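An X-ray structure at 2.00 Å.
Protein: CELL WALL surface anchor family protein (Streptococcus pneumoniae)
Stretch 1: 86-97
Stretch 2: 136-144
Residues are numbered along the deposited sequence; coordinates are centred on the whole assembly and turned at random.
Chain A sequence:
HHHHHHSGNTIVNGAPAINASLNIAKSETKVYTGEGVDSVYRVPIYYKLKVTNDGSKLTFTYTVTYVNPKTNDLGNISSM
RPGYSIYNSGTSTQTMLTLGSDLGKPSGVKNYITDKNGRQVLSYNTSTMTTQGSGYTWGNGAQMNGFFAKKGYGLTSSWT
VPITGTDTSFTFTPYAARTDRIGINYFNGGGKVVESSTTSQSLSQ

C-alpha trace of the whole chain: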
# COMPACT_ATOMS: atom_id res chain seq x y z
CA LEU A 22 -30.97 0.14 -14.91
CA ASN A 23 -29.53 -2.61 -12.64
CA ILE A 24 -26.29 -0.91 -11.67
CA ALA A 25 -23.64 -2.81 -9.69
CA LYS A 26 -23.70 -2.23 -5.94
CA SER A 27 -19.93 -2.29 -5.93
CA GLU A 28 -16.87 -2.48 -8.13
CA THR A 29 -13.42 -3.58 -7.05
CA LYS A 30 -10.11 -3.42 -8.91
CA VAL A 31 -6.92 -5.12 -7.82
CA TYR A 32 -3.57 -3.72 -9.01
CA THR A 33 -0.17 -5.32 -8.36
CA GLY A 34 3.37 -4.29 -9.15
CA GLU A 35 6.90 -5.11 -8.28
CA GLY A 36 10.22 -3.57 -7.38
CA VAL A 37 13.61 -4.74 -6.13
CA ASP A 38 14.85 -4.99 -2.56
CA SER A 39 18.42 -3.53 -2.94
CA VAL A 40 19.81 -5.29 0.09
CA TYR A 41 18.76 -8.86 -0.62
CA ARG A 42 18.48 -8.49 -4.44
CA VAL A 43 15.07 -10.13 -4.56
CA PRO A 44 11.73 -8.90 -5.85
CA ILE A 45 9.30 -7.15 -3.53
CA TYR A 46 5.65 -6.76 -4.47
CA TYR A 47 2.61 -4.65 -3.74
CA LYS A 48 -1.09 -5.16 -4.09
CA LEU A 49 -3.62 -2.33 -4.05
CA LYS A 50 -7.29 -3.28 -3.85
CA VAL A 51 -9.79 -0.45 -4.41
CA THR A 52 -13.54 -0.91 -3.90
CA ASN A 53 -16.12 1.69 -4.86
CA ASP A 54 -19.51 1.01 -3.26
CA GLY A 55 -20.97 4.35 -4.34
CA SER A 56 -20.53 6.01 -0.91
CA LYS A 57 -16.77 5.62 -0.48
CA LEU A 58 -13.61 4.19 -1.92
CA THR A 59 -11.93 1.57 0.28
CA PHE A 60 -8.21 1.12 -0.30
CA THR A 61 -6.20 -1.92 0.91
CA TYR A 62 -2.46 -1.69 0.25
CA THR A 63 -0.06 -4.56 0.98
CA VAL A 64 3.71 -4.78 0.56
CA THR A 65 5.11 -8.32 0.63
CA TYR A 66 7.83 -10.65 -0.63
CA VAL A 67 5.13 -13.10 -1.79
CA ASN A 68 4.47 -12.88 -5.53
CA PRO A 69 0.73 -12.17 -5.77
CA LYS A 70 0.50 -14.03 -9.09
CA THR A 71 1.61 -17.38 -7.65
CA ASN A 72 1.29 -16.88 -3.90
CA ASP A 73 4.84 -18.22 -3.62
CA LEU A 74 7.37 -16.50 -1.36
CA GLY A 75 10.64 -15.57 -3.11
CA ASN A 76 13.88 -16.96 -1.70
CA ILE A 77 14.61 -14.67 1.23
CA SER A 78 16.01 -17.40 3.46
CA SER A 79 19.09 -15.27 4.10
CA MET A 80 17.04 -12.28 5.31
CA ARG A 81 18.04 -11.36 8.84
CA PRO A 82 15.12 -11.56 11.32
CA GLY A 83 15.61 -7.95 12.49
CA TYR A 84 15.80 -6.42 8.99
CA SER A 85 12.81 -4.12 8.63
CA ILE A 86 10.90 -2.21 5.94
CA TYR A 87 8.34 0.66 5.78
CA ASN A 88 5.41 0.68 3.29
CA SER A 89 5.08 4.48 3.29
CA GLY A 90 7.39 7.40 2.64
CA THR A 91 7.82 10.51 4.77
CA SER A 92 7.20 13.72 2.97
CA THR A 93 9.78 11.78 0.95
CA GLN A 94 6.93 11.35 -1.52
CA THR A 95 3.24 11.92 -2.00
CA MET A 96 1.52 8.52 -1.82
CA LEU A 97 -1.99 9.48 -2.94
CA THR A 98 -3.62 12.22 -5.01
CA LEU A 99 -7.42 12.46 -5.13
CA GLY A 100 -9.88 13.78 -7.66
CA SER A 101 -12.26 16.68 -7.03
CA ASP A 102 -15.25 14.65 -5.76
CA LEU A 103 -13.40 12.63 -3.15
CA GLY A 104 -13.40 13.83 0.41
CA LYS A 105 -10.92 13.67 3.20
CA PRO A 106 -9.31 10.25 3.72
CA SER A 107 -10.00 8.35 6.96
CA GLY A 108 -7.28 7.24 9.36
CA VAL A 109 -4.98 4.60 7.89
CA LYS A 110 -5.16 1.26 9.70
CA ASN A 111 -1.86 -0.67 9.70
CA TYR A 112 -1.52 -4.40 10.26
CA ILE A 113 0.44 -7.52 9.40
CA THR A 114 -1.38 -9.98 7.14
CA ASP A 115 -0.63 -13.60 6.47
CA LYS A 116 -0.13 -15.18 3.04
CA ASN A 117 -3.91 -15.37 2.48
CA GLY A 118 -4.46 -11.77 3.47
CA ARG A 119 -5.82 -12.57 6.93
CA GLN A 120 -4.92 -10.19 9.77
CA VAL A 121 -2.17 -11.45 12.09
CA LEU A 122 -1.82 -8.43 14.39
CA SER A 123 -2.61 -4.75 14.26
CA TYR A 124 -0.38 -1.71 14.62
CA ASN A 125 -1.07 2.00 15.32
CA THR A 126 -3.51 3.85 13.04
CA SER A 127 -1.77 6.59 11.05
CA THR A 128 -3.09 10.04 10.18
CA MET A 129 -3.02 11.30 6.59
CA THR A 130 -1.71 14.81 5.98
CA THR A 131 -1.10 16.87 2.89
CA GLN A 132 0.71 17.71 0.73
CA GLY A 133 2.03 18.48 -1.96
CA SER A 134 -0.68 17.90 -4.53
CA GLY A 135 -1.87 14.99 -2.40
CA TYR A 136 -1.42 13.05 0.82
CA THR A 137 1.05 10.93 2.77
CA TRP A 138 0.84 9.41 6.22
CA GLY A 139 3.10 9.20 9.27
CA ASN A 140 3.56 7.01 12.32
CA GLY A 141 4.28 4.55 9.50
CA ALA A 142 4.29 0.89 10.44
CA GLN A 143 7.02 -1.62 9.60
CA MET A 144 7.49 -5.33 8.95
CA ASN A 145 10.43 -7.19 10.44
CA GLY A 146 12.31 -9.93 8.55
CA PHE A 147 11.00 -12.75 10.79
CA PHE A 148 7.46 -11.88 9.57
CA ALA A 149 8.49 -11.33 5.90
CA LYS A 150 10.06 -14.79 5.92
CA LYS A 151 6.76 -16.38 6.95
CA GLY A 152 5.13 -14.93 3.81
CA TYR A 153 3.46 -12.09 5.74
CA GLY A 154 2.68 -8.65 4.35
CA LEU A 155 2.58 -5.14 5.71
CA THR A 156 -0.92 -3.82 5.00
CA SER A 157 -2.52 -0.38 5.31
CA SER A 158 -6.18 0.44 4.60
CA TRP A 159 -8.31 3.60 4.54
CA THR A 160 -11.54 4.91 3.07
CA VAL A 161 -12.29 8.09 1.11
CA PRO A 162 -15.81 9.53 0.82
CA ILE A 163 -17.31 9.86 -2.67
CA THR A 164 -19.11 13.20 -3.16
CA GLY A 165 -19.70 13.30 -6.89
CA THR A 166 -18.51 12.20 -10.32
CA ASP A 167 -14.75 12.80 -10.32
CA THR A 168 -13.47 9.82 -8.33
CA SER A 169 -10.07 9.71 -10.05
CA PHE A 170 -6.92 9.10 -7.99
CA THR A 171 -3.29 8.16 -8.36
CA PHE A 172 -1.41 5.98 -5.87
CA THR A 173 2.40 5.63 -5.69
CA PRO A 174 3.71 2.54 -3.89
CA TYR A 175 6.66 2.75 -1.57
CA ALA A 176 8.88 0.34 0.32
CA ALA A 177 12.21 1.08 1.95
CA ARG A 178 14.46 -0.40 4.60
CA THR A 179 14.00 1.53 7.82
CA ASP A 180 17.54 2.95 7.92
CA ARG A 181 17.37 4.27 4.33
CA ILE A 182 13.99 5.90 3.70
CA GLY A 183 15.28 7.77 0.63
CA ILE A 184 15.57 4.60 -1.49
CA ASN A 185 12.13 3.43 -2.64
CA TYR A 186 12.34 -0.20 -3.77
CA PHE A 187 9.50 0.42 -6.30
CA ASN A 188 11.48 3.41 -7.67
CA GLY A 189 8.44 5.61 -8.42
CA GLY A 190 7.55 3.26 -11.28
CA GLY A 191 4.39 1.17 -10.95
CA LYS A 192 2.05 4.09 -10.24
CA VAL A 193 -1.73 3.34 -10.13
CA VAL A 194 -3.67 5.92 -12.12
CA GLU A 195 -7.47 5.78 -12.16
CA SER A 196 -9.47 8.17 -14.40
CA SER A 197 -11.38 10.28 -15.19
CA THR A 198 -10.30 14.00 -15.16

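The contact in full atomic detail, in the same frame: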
# COMPACT_ATOMS: atom_id res chain seq x y z
N ILE A 86 11.30 -3.15 7.00
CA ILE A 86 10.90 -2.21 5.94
C ILE A 86 9.64 -1.39 6.29
O ILE A 86 8.79 -1.85 7.04
CB ILE A 86 10.62 -2.94 4.60
CG1 ILE A 86 9.56 -4.01 4.78
CG2 ILE A 86 11.91 -3.56 4.04
CD1 ILE A 86 9.00 -4.53 3.46
N TYR A 87 9.56 -0.17 5.75
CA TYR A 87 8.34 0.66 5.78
C TYR A 87 7.55 0.45 4.49
O TYR A 87 8.14 0.12 3.46
CB TYR A 87 8.70 2.13 5.85
CG TYR A 87 9.38 2.60 7.12
CD1 TYR A 87 8.81 2.34 8.37
CD2 TYR A 87 10.55 3.33 7.07
CE1 TYR A 87 9.41 2.81 9.53
CE2 TYR A 87 11.16 3.79 8.21
CZ TYR A 87 10.59 3.53 9.44
OH TYR A 87 11.19 4.00 10.58
N ASN A 88 6.22 0.66 4.52
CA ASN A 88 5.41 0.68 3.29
C ASN A 88 4.96 2.11 2.93
O ASN A 88 4.12 2.30 2.04
CB ASN A 88 4.19 -0.23 3.41
CG ASN A 88 3.15 0.30 4.40
OD1 ASN A 88 3.46 1.16 5.26
ND2 ASN A 88 1.92 -0.26 4.33
N SER A 89 5.48 3.12 3.62
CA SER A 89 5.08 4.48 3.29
C SER A 89 6.27 5.41 3.39
O SER A 89 7.13 5.19 4.23
CB SER A 89 3.96 4.97 4.20
OG SER A 89 4.34 4.85 5.55
N GLY A 90 6.32 6.41 2.54
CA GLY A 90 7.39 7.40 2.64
C GLY A 90 7.12 8.49 3.67
O GLY A 90 6.04 8.57 4.24
N THR A 91 8.10 9.33 3.95
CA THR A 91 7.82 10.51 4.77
C THR A 91 7.08 11.54 3.91
O THR A 91 6.26 11.22 3.06
CB THR A 91 9.13 11.12 5.26
OG1 THR A 91 9.86 11.65 4.15
CG2 THR A 91 9.97 10.08 5.99
N SER A 92 7.41 12.81 4.08
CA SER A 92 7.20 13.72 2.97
C SER A 92 8.41 13.56 2.04
O SER A 92 8.90 14.52 1.44
CB SER A 92 6.96 15.13 3.47
OG SER A 92 5.72 15.16 4.17
N THR A 93 8.90 12.31 1.99
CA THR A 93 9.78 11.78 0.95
C THR A 93 9.04 11.59 -0.38
O THR A 93 9.65 11.64 -1.46
CB THR A 93 10.33 10.41 1.37
OG1 THR A 93 11.65 10.56 1.92
CG2 THR A 93 10.35 9.42 0.20
N GLN A 94 7.73 11.35 -0.31
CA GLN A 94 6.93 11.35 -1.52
C GLN A 94 5.44 11.30 -1.21
O GLN A 94 4.99 10.59 -0.32
CB GLN A 94 7.29 10.15 -2.43
CG GLN A 94 6.71 8.83 -1.97
CD GLN A 94 6.86 7.72 -3.02
OE1 GLN A 94 7.83 7.69 -3.79
NE2 GLN A 94 5.88 6.80 -3.05
N THR A 95 4.69 12.06 -1.99
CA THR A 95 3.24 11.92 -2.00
C THR A 95 2.88 10.48 -2.32
O THR A 95 3.41 9.91 -3.26
CB THR A 95 2.65 12.84 -3.05
OG1 THR A 95 3.01 14.18 -2.72
CG2 THR A 95 1.11 12.70 -3.07
N MET A 96 1.98 9.88 -1.54
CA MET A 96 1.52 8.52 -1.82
C MET A 96 0.22 8.51 -2.63
O MET A 96 -0.06 7.54 -3.33
CB MET A 96 1.20 7.76 -0.52
CG MET A 96 2.32 7.69 0.48
SD MET A 96 3.51 6.37 0.21
CE MET A 96 2.50 4.87 0.06
N LEU A 97 -0.60 9.54 -2.46
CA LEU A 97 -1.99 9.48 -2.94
C LEU A 97 -2.45 10.86 -3.38
O LEU A 97 -2.29 11.84 -2.66
CB LEU A 97 -2.89 8.94 -1.83
CG LEU A 97 -4.39 8.84 -2.16
CD1 LEU A 97 -4.65 7.67 -3.09
CD2 LEU A 97 -5.15 8.68 -0.86
N TYR A 136 -1.48 13.47 -0.57
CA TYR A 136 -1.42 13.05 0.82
C TYR A 136 -0.27 12.06 1.05
O TYR A 136 0.10 11.28 0.15
CB TYR A 136 -2.74 12.34 1.21
CG TYR A 136 -3.97 13.21 1.15
CD1 TYR A 136 -4.43 13.88 2.28
CD2 TYR A 136 -4.67 13.36 -0.03
CE1 TYR A 136 -5.55 14.69 2.23
CE2 TYR A 136 -5.81 14.17 -0.10
CZ TYR A 136 -6.24 14.83 1.04
OH TYR A 136 -7.36 15.63 0.99
N THR A 137 0.27 12.07 2.27
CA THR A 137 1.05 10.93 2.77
C THR A 137 0.56 10.64 4.17
O THR A 137 -0.32 11.32 4.68
CB THR A 137 2.56 11.25 2.87
OG1 THR A 137 2.96 12.11 1.81
CG2 THR A 137 3.39 9.97 2.81
N TRP A 138 1.12 9.63 4.82
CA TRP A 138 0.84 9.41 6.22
C TRP A 138 2.10 9.16 7.03
O TRP A 138 3.15 8.81 6.48
CB TRP A 138 -0.21 8.31 6.39
CG TRP A 138 0.19 6.90 5.96
CD1 TRP A 138 0.83 5.95 6.72
CD2 TRP A 138 -0.08 6.28 4.69
NE1 TRP A 138 0.97 4.78 6.00
CE2 TRP A 138 0.42 4.97 4.75
CE3 TRP A 138 -0.70 6.71 3.51
CZ2 TRP A 138 0.33 4.09 3.68
CZ3 TRP A 138 -0.80 5.85 2.45
CH2 TRP A 138 -0.29 4.55 2.54
N GLY A 139 1.99 9.38 8.34
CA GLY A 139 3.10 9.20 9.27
C GLY A 139 2.78 8.19 10.36
O GLY A 139 1.78 7.46 10.28
N ASN A 140 3.61 8.13 11.39
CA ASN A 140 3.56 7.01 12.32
C ASN A 140 3.47 5.73 11.48
O ASN A 140 2.62 4.87 11.72
CB ASN A 140 2.34 7.12 13.25
CG ASN A 140 2.56 8.10 14.40
OD1 ASN A 140 3.69 8.32 14.84
ND2 ASN A 140 1.47 8.69 14.90
N GLY A 141 4.35 5.64 10.47
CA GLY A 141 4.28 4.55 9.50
C GLY A 141 4.74 3.25 10.14
O GLY A 141 5.71 3.23 10.92
N ALA A 142 4.02 2.19 9.83
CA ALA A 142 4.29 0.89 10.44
C ALA A 142 5.44 0.20 9.70
O ALA A 142 5.82 0.61 8.60
CB ALA A 142 3.02 0.02 10.38
N GLN A 143 5.95 -0.88 10.28
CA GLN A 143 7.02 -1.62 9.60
C GLN A 143 6.86 -3.13 9.73
O GLN A 143 6.19 -3.61 10.64
CB GLN A 143 8.39 -1.17 10.14
CG GLN A 143 8.60 -1.37 11.63
CD GLN A 143 9.90 -0.70 12.11
OE1 GLN A 143 10.98 -1.28 12.01
NE2 GLN A 143 9.80 0.53 12.60
N MET A 144 7.50 -3.88 8.85
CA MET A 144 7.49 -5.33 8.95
C MET A 144 8.90 -5.86 9.09
O MET A 144 9.77 -5.61 8.23
CB MET A 144 6.85 -5.95 7.71
CG MET A 144 6.97 -7.48 7.72
SD MET A 144 5.86 -8.30 6.56
CE MET A 144 6.53 -7.78 4.98
O HOH W 1 2.06 2.38 7.24
O HOH W 2 5.61 2.68 6.88

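Two short antiparallel backbone pairings, one at each end, join these stretches, and ordered water and packed side chains fill the gap between them. At one end Ile86 and Met144 form a hydrogen-bonded pair: Ile86 N to Met144 O is 3.1 Å, and Met144 N to Ile86 O is 3.0 Å. Their side chains lie on the same face of the sheet, where Ile86 CD1 comes within 4.4 Å of Met144 CE.

At the other end Tyr136 O accepts from both Met96 N (2.9 Å) and Leu97 N (3.2 Å), and Tyr136 N gives its hydrogen to Leu97 O (2.8 Å). Next to this, Thr137 suits its place twice: OG1 makes a weak hydrogen bond to Gln94 O (3.3 Å), and the methyl CG2 packs 3.4 Å from Met96 CG.

In the middle the backbones stand too far apart to pair, and two waters link the side chains of Asn88 and Ser89 to Ala142 and Trp138. Water 1 donates to Asn88 OD1 (2.7 Å) and accepts from Trp138 NE1 (2.9 Å) and Ala142 N (3.3 Å). Water 2 donates to Asn88 OD1 (3.1 Å) and Ala142 O (2.7 Å), and accepts from Ser89 OG (2.8 Å).

Trp138 is buried. Ser89 CB lies over one face of its ring, and Met96 CE touches Trp138 CH2 at 3.7 Å. Gly141 has no side chain; a CB there would clash with Ser89 OG.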